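Local structure of putative primosome component (Streptococcus pyogenes serotype M3, 2QGZ) at residues A[104-109]-A[118-123]; A[251-256]-A[283-288]. The protein probably acts as a P-loop ATPase that loads the replicative helicase onto DNA during primosome assembly. One frame throughout, in Å; residues are numbered along the deposited sequence.

Interaction 1: residues A[104-109]-A[118-123]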
ATOM      1  N   ALA A 104       0.850   1.350 -21.517  1.00 67.65           N
ATOM      2  CA  ALA A 104      -0.230   2.174 -21.004  1.00 66.13           C
ATOM      3  C   ALA A 104      -0.650   1.737 -19.603  1.00 64.95           C
ATOM      4  O   ALA A 104      -0.928   2.576 -18.750  1.00 64.57           O
ATOM      5  CB  ALA A 104      -1.426   2.120 -21.951  1.00 65.69           C
ATOM      6  N   ILE A 105      -0.699   0.429 -19.362  1.00 63.81           N
ATOM      7  CA  ILE A 105      -1.097  -0.071 -18.047  1.00 63.67           C
ATOM      8  C   ILE A 105      -0.031   0.283 -17.019  1.00 61.92           C
ATOM      9  O   ILE A 105      -0.325   0.534 -15.852  1.00 60.17           O
ATOM     10  CB  ILE A 105      -1.313  -1.608 -18.054  1.00 65.10           C
ATOM     11  CG1 ILE A 105      -0.017  -2.322 -18.427  1.00 67.35           C
ATOM     12  CG2 ILE A 105      -2.417  -1.979 -19.042  1.00 65.23           C
ATOM     13  CD1 ILE A 105      -0.170  -3.837 -18.556  1.00 70.30           C
ATOM     14  N   SER A 106       1.211   0.325 -17.474  1.00 60.24           N
ATOM     15  CA  SER A 106       2.329   0.647 -16.609  1.00 58.81           C
ATOM     16  C   SER A 106       2.305   2.104 -16.155  1.00 58.80           C
ATOM     17  O   SER A 106       2.674   2.407 -15.022  1.00 59.41           O
ATOM     18  CB  SER A 106       3.638   0.353 -17.338  1.00 57.70           C
ATOM     19  OG  SER A 106       4.745   0.605 -16.500  1.00 58.05           O
ATOM     20  N   GLU A 107       1.863   3.004 -17.030  1.00 58.62           N
ATOM     21  CA  GLU A 107       1.816   4.429 -16.703  1.00 57.59           C
ATOM     22  C   GLU A 107       0.700   4.836 -15.732  1.00 54.99           C
ATOM     23  O   GLU A 107       0.748   5.929 -15.162  1.00 54.49           O
ATOM     24  CB  GLU A 107       1.703   5.267 -17.980  1.00 60.79           C
ATOM     25  CG  GLU A 107       0.372   5.138 -18.704  1.00 64.83           C
ATOM     26  CD  GLU A 107       0.214   6.162 -19.817  1.00 68.94           C
ATOM     27  OE1 GLU A 107       0.195   7.375 -19.503  1.00 69.98           O
ATOM     28  OE2 GLU A 107       0.111   5.758 -21.000  1.00 69.71           O
ATOM     29  N   ARG A 108      -0.301   3.976 -15.552  1.00 52.03           N
ATOM     30  CA  ARG A 108      -1.393   4.272 -14.624  1.00 49.71           C
ATOM     31  C   ARG A 108      -0.927   4.087 -13.175  1.00 48.70           C
ATOM     32  O   ARG A 108      -1.660   4.408 -12.234  1.00 48.33           O
ATOM     33  CB  ARG A 108      -2.586   3.340 -14.847  1.00 49.20           C
ATOM     34  CG  ARG A 108      -3.208   3.372 -16.215  1.00 47.55           C
ATOM     35  CD  ARG A 108      -4.619   2.809 -16.141  1.00 48.12           C
ATOM     36  NE  ARG A 108      -5.265   2.741 -17.449  1.00 50.17           N
ATOM     37  CZ  ARG A 108      -4.989   1.831 -18.380  1.00 50.96           C
ATOM     38  NH1 ARG A 108      -4.074   0.892 -18.158  1.00 48.84           N
ATOM     39  NH2 ARG A 108      -5.631   1.865 -19.539  1.00 51.22           N
ATOM     40  N   ILE A 109       0.280   3.552 -13.008  1.00 47.56           N
ATOM     41  CA  ILE A 109       0.844   3.300 -11.686  1.00 46.27           C
ATOM     42  C   ILE A 109       1.798   4.401 -11.243  1.00 46.29           C
ATOM     43  O   ILE A 109       2.969   4.417 -11.630  1.00 48.09           O
ATOM     44  CB  ILE A 109       1.601   1.952 -11.663  1.00 44.35           C
ATOM     45  CG1 ILE A 109       0.648   0.815 -12.020  1.00 42.84           C
ATOM     46  CG2 ILE A 109       2.207   1.711 -10.302  1.00 42.43           C
ATOM     47  CD1 ILE A 109       1.328  -0.530 -12.120  1.00 42.31           C
ATOM     48  N   TYR A 118       9.128  -0.956  -9.658  1.00 39.74           N
ATOM     49  CA  TYR A 118       7.838  -1.210  -9.004  1.00 40.01           C
ATOM     50  C   TYR A 118       6.644  -0.960  -9.903  1.00 39.22           C
ATOM     51  O   TYR A 118       5.507  -1.180  -9.504  1.00 40.19           O
ATOM     52  CB  TYR A 118       7.670  -0.344  -7.756  1.00 37.88           C
ATOM     53  CG  TYR A 118       8.332  -0.895  -6.529  1.00 40.58           C
ATOM     54  CD1 TYR A 118       9.674  -0.643  -6.264  1.00 43.30           C
ATOM     55  CD2 TYR A 118       7.617  -1.680  -5.625  1.00 41.68           C
ATOM     56  CE1 TYR A 118      10.288  -1.157  -5.127  1.00 45.12           C
ATOM     57  CE2 TYR A 118       8.218  -2.195  -4.493  1.00 44.28           C
ATOM     58  CZ  TYR A 118       9.554  -1.932  -4.248  1.00 46.52           C
ATOM     59  OH  TYR A 118      10.162  -2.468  -3.133  1.00 49.19           O
ATOM     60  N   ARG A 119       6.909  -0.494 -11.112  1.00 41.63           N
ATOM     61  CA  ARG A 119       5.860  -0.189 -12.072  1.00 42.37           C
ATOM     62  C   ARG A 119       5.801  -1.306 -13.116  1.00 42.89           C
ATOM     63  O   ARG A 119       4.930  -1.321 -13.985  1.00 40.45           O
ATOM     64  CB  ARG A 119       6.176   1.167 -12.717  1.00 46.37           C
ATOM     65  CG  ARG A 119       5.145   1.713 -13.688  1.00 51.67           C
ATOM     66  CD  ARG A 119       5.175   3.249 -13.693  1.00 52.95           C
ATOM     67  NE  ARG A 119       6.515   3.769 -13.927  1.00 54.62           N
ATOM     68  CZ  ARG A 119       6.996   4.864 -13.352  1.00 57.88           C
ATOM     69  NH1 ARG A 119       6.239   5.557 -12.510  1.00 56.47           N
ATOM     70  NH2 ARG A 119       8.238   5.256 -13.604  1.00 59.19           N
ATOM     71  N   HIS A 120       6.725  -2.261 -13.004  1.00 41.90           N
ATOM     72  CA  HIS A 120       6.783  -3.376 -13.946  1.00 41.84           C
ATOM     73  C   HIS A 120       6.772  -4.751 -13.272  1.00 40.81           C
ATOM     74  O   HIS A 120       7.485  -5.663 -13.703  1.00 41.72           O
ATOM     75  CB  HIS A 120       8.036  -3.249 -14.829  1.00 42.13           C
ATOM     76  CG  HIS A 120       8.152  -1.927 -15.524  1.00 43.48           C
ATOM     77  ND1 HIS A 120       7.247  -1.502 -16.474  1.00 44.06           N
ATOM     78  CD2 HIS A 120       9.054  -0.925 -15.388  1.00 42.77           C
ATOM     79  CE1 HIS A 120       7.588  -0.296 -16.894  1.00 43.56           C
ATOM     80  NE2 HIS A 120       8.681   0.077 -16.250  1.00 45.15           N
ATOM     81  N   ILE A 121       5.965  -4.909 -12.228  1.00 38.51           N
ATOM     82  CA  ILE A 121       5.879  -6.189 -11.527  1.00 36.56           C
ATOM     83  C   ILE A 121       4.558  -6.881 -11.830  1.00 35.86           C
ATOM     84  O   ILE A 121       3.491  -6.323 -11.581  1.00 36.70           O
ATOM     85  CB  ILE A 121       6.015  -5.999 -10.005  1.00 36.15           C
ATOM     86  CG1 ILE A 121       7.341  -5.294  -9.702  1.00 37.51           C
ATOM     87  CG2 ILE A 121       5.975  -7.345  -9.308  1.00 31.13           C
ATOM     88  CD1 ILE A 121       7.595  -5.049  -8.242  1.00 39.92           C
ATOM     89  N   HIS A 122       4.636  -8.098 -12.367  1.00 34.50           N
ATOM     90  CA  HIS A 122       3.440  -8.866 -12.714  1.00 34.05           C
ATOM     91  C   HIS A 122       3.108  -9.954 -11.688  1.00 31.99           C
ATOM     92  O   HIS A 122       3.962 -10.385 -10.909  1.00 30.50           O
ATOM     93  CB  HIS A 122       3.610  -9.546 -14.083  1.00 35.92           C
ATOM     94  CG  HIS A 122       4.009  -8.623 -15.194  1.00 41.80           C
ATOM     95  ND1 HIS A 122       5.223  -7.969 -15.223  1.00 44.15           N
ATOM     96  CD2 HIS A 122       3.379  -8.294 -16.348  1.00 44.46           C
ATOM     97  CE1 HIS A 122       5.324  -7.281 -16.347  1.00 45.38           C
ATOM     98  NE2 HIS A 122       4.220  -7.463 -17.048  1.00 45.10           N
ATOM     99  N   LEU A 123       1.863 -10.420 -11.710  1.00 31.22           N
ATOM    100  CA  LEU A 123       1.436 -11.475 -10.800  1.00 32.87           C
ATOM    101  C   LEU A 123       2.306 -12.716 -10.949  1.00 32.49           C
ATOM    102  O   LEU A 123       2.526 -13.440  -9.986  1.00 32.22           O
ATOM    103  CB  LEU A 123      -0.017 -11.868 -11.075  1.00 32.24           C
ATOM    104  CG  LEU A 123      -1.095 -10.843 -10.739  1.00 33.32           C
ATOM    105  CD1 LEU A 123      -2.429 -11.375 -11.223  1.00 32.84           C
ATOM    106  CD2 LEU A 123      -1.103 -10.568  -9.229  1.00 31.31           C
TER
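The hydroxyl of Ser106 donates to the backbone carbonyl of Arg119, OG to O 3.2 Å. Its geometry is modest: the C=O...OG angle is 126°, and the donor stands 50° out of the carbonyl plane, so no lone pair is met squarely. With chi1 at -178°, the Ser106 hydroxyl is turned away from its own amide nitrogen and reaches from the short, weakly bonded helix 104-107 across to the turn. The His120 ring approaches this hydroxyl obliquely, with Ser106 OG 3.3 Å from His120 ND1.

The Arg119 stem runs alongside the backbone between Ser106 and Ile109. Its chain bends at chi3, and Arg119 CD comes 3.2 Å from Ile109 O; that same carbonyl oxygen lies in the guanidinium plane, at its edge, with Arg119 NH1 3.6 Å away. The apolar side of the contact is Ile109, whose CB meets Arg119 CG at roughly 4.1 Å, a distance left approximate because CG sits too close to Ser106 O in the model.

The two segments bury 228 Å² between them, and the contact joins the start of the edge strand 109-112 to the loop that follows it. Helix 165-179 lies beneath both pieces, taking Ile105 on His174 and Ile121 on Tyr167 and Ala170, while Tyr118 OH hydrogen-bonds Ser166 in the probable Walker A loop.

Interaction 2: residues A[251-256]-A[283-288]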
ATOM      1  N   THR A 251      -7.144   1.296   0.823  1.00 32.23           N
ATOM      2  CA  THR A 251      -5.811   1.702   1.235  1.00 30.29           C
ATOM      3  C   THR A 251      -5.037   0.498   1.740  1.00 31.27           C
ATOM      4  O   THR A 251      -5.530  -0.259   2.574  1.00 32.00           O
ATOM      5  CB  THR A 251      -5.925   2.751   2.340  1.00 29.86           C
ATOM      6  OG1 THR A 251      -6.802   3.796   1.892  1.00 28.04           O
ATOM      7  CG2 THR A 251      -4.562   3.333   2.688  1.00 26.38           C
ATOM      8  N   PHE A 252      -3.830   0.311   1.216  1.00 31.40           N
ATOM      9  CA  PHE A 252      -2.994  -0.812   1.621  1.00 31.14           C
ATOM     10  C   PHE A 252      -1.753  -0.312   2.356  1.00 30.26           C
ATOM     11  O   PHE A 252      -1.439   0.870   2.309  1.00 30.43           O
ATOM     12  CB  PHE A 252      -2.551  -1.616   0.396  1.00 29.33           C
ATOM     13  CG  PHE A 252      -3.684  -2.226  -0.381  1.00 31.11           C
ATOM     14  CD1 PHE A 252      -4.614  -1.423  -1.036  1.00 32.28           C
ATOM     15  CD2 PHE A 252      -3.815  -3.612  -0.467  1.00 30.00           C
ATOM     16  CE1 PHE A 252      -5.662  -1.994  -1.769  1.00 34.55           C
ATOM     17  CE2 PHE A 252      -4.857  -4.192  -1.195  1.00 31.11           C
ATOM     18  CZ  PHE A 252      -5.783  -3.384  -1.848  1.00 32.23           C
ATOM     19  N   PHE A 253      -1.056  -1.215   3.038  1.00 30.04           N
ATOM     20  CA  PHE A 253       0.160  -0.869   3.766  1.00 30.06           C
ATOM     21  C   PHE A 253       1.097  -2.070   3.791  1.00 31.04           C
ATOM     22  O   PHE A 253       0.672  -3.201   3.584  1.00 32.15           O
ATOM     23  CB  PHE A 253      -0.124  -0.528   5.239  1.00 30.48           C
ATOM     24  CG  PHE A 253      -1.257   0.428   5.462  1.00 27.43           C
ATOM     25  CD1 PHE A 253      -2.579  -0.007   5.392  1.00 26.33           C
ATOM     26  CD2 PHE A 253      -0.999   1.761   5.801  1.00 28.76           C
ATOM     27  CE1 PHE A 253      -3.638   0.869   5.664  1.00 28.74           C
ATOM     28  CE2 PHE A 253      -2.051   2.654   6.076  1.00 28.36           C
ATOM     29  CZ  PHE A 253      -3.375   2.204   6.008  1.00 28.81           C
ATOM     30  N   THR A 254       2.372  -1.814   4.046  1.00 30.97           N
ATOM     31  CA  THR A 254       3.356  -2.882   4.212  1.00 31.33           C
ATOM     32  C   THR A 254       4.133  -2.409   5.440  1.00 33.21           C
ATOM     33  O   THR A 254       4.266  -1.204   5.675  1.00 30.22           O
ATOM     34  CB  THR A 254       4.347  -3.014   3.039  1.00 31.51           C
ATOM     35  OG1 THR A 254       5.135  -1.833   2.956  1.00 29.34           O
ATOM     36  CG2 THR A 254       3.619  -3.231   1.721  1.00 32.48           C
ATOM     37  N   SER A 255       4.654  -3.334   6.227  1.00 34.71           N
ATOM     38  CA  SER A 255       5.381  -2.928   7.417  1.00 38.13           C
ATOM     39  C   SER A 255       6.219  -4.075   7.979  1.00 39.46           C
ATOM     40  O   SER A 255       6.023  -5.233   7.615  1.00 39.72           O
ATOM     41  CB  SER A 255       4.369  -2.447   8.472  1.00 38.14           C
ATOM     42  OG  SER A 255       5.004  -2.046   9.672  1.00 40.86           O
ATOM     43  N   ASN A 256       7.162  -3.743   8.857  1.00 41.66           N
ATOM     44  CA  ASN A 256       7.996  -4.753   9.499  1.00 44.31           C
ATOM     45  C   ASN A 256       7.300  -5.179  10.791  1.00 46.13           C
ATOM     46  O   ASN A 256       7.668  -6.184  11.401  1.00 47.90           O
ATOM     47  CB  ASN A 256       9.378  -4.191   9.834  1.00 46.58           C
ATOM     48  CG  ASN A 256      10.199  -3.883   8.602  1.00 49.00           C
ATOM     49  OD1 ASN A 256      10.401  -4.743   7.750  1.00 52.78           O
ATOM     50  ND2 ASN A 256      10.684  -2.652   8.502  1.00 50.06           N
ATOM     51  N   GLU A 283      -6.230   3.282  14.720  1.00 46.42           N
ATOM     52  CA  GLU A 283      -7.586   2.745  14.592  1.00 44.14           C
ATOM     53  C   GLU A 283      -8.064   2.891  13.146  1.00 42.27           C
ATOM     54  O   GLU A 283      -8.924   2.143  12.688  1.00 41.03           O
ATOM     55  CB  GLU A 283      -8.544   3.476  15.544  1.00 44.62           C
ATOM     56  N   ARG A 284      -7.504   3.861  12.430  1.00 41.59           N
ATOM     57  CA  ARG A 284      -7.873   4.072  11.039  1.00 41.71           C
ATOM     58  C   ARG A 284      -7.200   3.012  10.168  1.00 41.36           C
ATOM     59  O   ARG A 284      -7.778   2.542   9.183  1.00 41.26           O
ATOM     60  CB  ARG A 284      -7.467   5.474  10.578  1.00 42.60           C
ATOM     61  CG  ARG A 284      -8.208   6.604  11.283  1.00 40.43           C
ATOM     62  CD  ARG A 284      -8.023   7.907  10.531  1.00 38.74           C
ATOM     63  NE  ARG A 284      -8.575   9.058  11.244  1.00 41.43           N
ATOM     64  CZ  ARG A 284      -9.871   9.322  11.384  1.00 37.11           C
ATOM     65  NH1 ARG A 284     -10.789   8.520  10.859  1.00 35.21           N
ATOM     66  NH2 ARG A 284     -10.245  10.409  12.039  1.00 35.67           N
ATOM     67  N   VAL A 285      -5.978   2.632  10.535  1.00 40.36           N
ATOM     68  CA  VAL A 285      -5.266   1.602   9.795  1.00 40.32           C
ATOM     69  C   VAL A 285      -6.047   0.292   9.918  1.00 41.13           C
ATOM     70  O   VAL A 285      -6.308  -0.377   8.915  1.00 39.67           O
ATOM     71  CB  VAL A 285      -3.839   1.386  10.344  1.00 39.98           C
ATOM     72  CG1 VAL A 285      -3.141   0.297   9.553  1.00 37.40           C
ATOM     73  CG2 VAL A 285      -3.045   2.672  10.253  1.00 38.43           C
ATOM     74  N   ARG A 286      -6.433  -0.061  11.146  1.00 41.52           N
ATOM     75  CA  ARG A 286      -7.176  -1.294  11.385  1.00 41.92           C
ATOM     76  C   ARG A 286      -8.528  -1.273  10.706  1.00 41.07           C
ATOM     77  O   ARG A 286      -9.093  -2.316  10.393  1.00 41.92           O
ATOM     78  CB  ARG A 286      -7.400  -1.530  12.882  1.00 45.19           C
ATOM     79  CG  ARG A 286      -6.151  -1.789  13.703  1.00 50.27           C
ATOM     80  CD  ARG A 286      -6.539  -2.238  15.108  1.00 55.77           C
ATOM     81  NE  ARG A 286      -5.374  -2.548  15.936  1.00 61.74           N
ATOM     82  CZ  ARG A 286      -4.632  -1.639  16.569  1.00 64.64           C
ATOM     83  NH1 ARG A 286      -4.931  -0.346  16.481  1.00 64.44           N
ATOM     84  NH2 ARG A 286      -3.579  -2.025  17.281  1.00 65.84           N
ATOM     85  N   TYR A 287      -9.068  -0.086  10.484  1.00 41.04           N
ATOM     86  CA  TYR A 287     -10.369  -0.002   9.845  1.00 40.75           C
ATOM     87  C   TYR A 287     -10.247  -0.146   8.323  1.00 38.60           C
ATOM     88  O   TYR A 287     -11.091  -0.772   7.684  1.00 37.25           O
ATOM     89  CB  TYR A 287     -11.051   1.319  10.231  1.00 42.35           C
ATOM     90  CG  TYR A 287     -12.341   1.585   9.497  1.00 43.89           C
ATOM     91  CD1 TYR A 287     -12.338   2.204   8.249  1.00 45.33           C
ATOM     92  CD2 TYR A 287     -13.560   1.178  10.023  1.00 46.45           C
ATOM     93  CE1 TYR A 287     -13.516   2.406   7.541  1.00 47.46           C
ATOM     94  CE2 TYR A 287     -14.750   1.372   9.322  1.00 49.13           C
ATOM     95  CZ  TYR A 287     -14.719   1.983   8.080  1.00 48.32           C
ATOM     96  OH  TYR A 287     -15.884   2.141   7.358  1.00 47.54           O
ATOM     97  N   LEU A 288      -9.180   0.410   7.755  1.00 37.59           N
ATOM     98  CA  LEU A 288      -8.955   0.362   6.311  1.00 36.26           C
ATOM     99  C   LEU A 288      -8.355  -0.932   5.764  1.00 36.09           C
ATOM    100  O   LEU A 288      -8.588  -1.276   4.603  1.00 33.98           O
ATOM    101  CB  LEU A 288      -8.055   1.523   5.889  1.00 35.34           C
ATOM    102  CG  LEU A 288      -8.635   2.924   6.027  1.00 35.50           C
ATOM    103  CD1 LEU A 288      -7.518   3.944   6.094  1.00 32.21           C
ATOM    104  CD2 LEU A 288      -9.556   3.188   4.857  1.00 34.78           C
TER
HETATM  105  O   HOH W   1      -9.179   0.545   2.486  1.00 39.13           O
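In the P-loop NTPase core, a parallel sheet flanked by helices, strand 251-255 occupies an inner position and helix 281-288 packs across one of its faces. The segment axes approach to 8.9 Å at 112° between their N-to-C directions, so the helix runs steeply across the strand. Phe253 and Val285 carry the apolar contact. Val285 CG1 sits over one face of the Phe253 ring, 4.0 Å from its centroid and 14° off the ring normal, which meets the geometry of a CH-pi contact; the methyl is displaced toward the CE1-CZ rim. On Phe253, CG is anti to the carbonyl carbon (chi1 -48°), and the ring reaches out from the strand toward the helix. Leu288 comes to this ring differently, with CB near its plane at the edge, 4.5 Å from Phe253 CE1.

Two residues earlier on the strand, Thr251 faces the last turn of the helix, its OG1 in van der Waals contact with Leu288 CD2 at 4.1 Å. That hydroxyl is engaged by Arg244 NE and the carbonyl of Leu249. Tyr156 and Leu241 extend the apolar layer around Val285 and Leu288. The polar link is a water bridging the two backbones: it accepts from Thr251 N at 2.7 Å and donates to Leu288 O at 2.9 Å.

How the interactions relate
From the N terminus, interaction 1 comes first and is local: eight residues, including most of strand 109-112, separate its segments, and it closes the small loop around that edge strand. The chain then builds strands 154-158, 184-188 and 217-221 before 251-256 opens interaction 2, which closes on helix 281-288 after 26 intervening residues, just ahead of the opposite edge strand, 289-293. The two loops lie in series, neither nested nor crossed. The centres of interactions 1 and 2 are about 22 Å apart, on opposite sides of the chain's centre; their nearest atoms are about 8 Å apart. One joins helix 104-107 and the start of strand 109-112 to the following loop; the other packs helix 281-288 on inner strand 251-255.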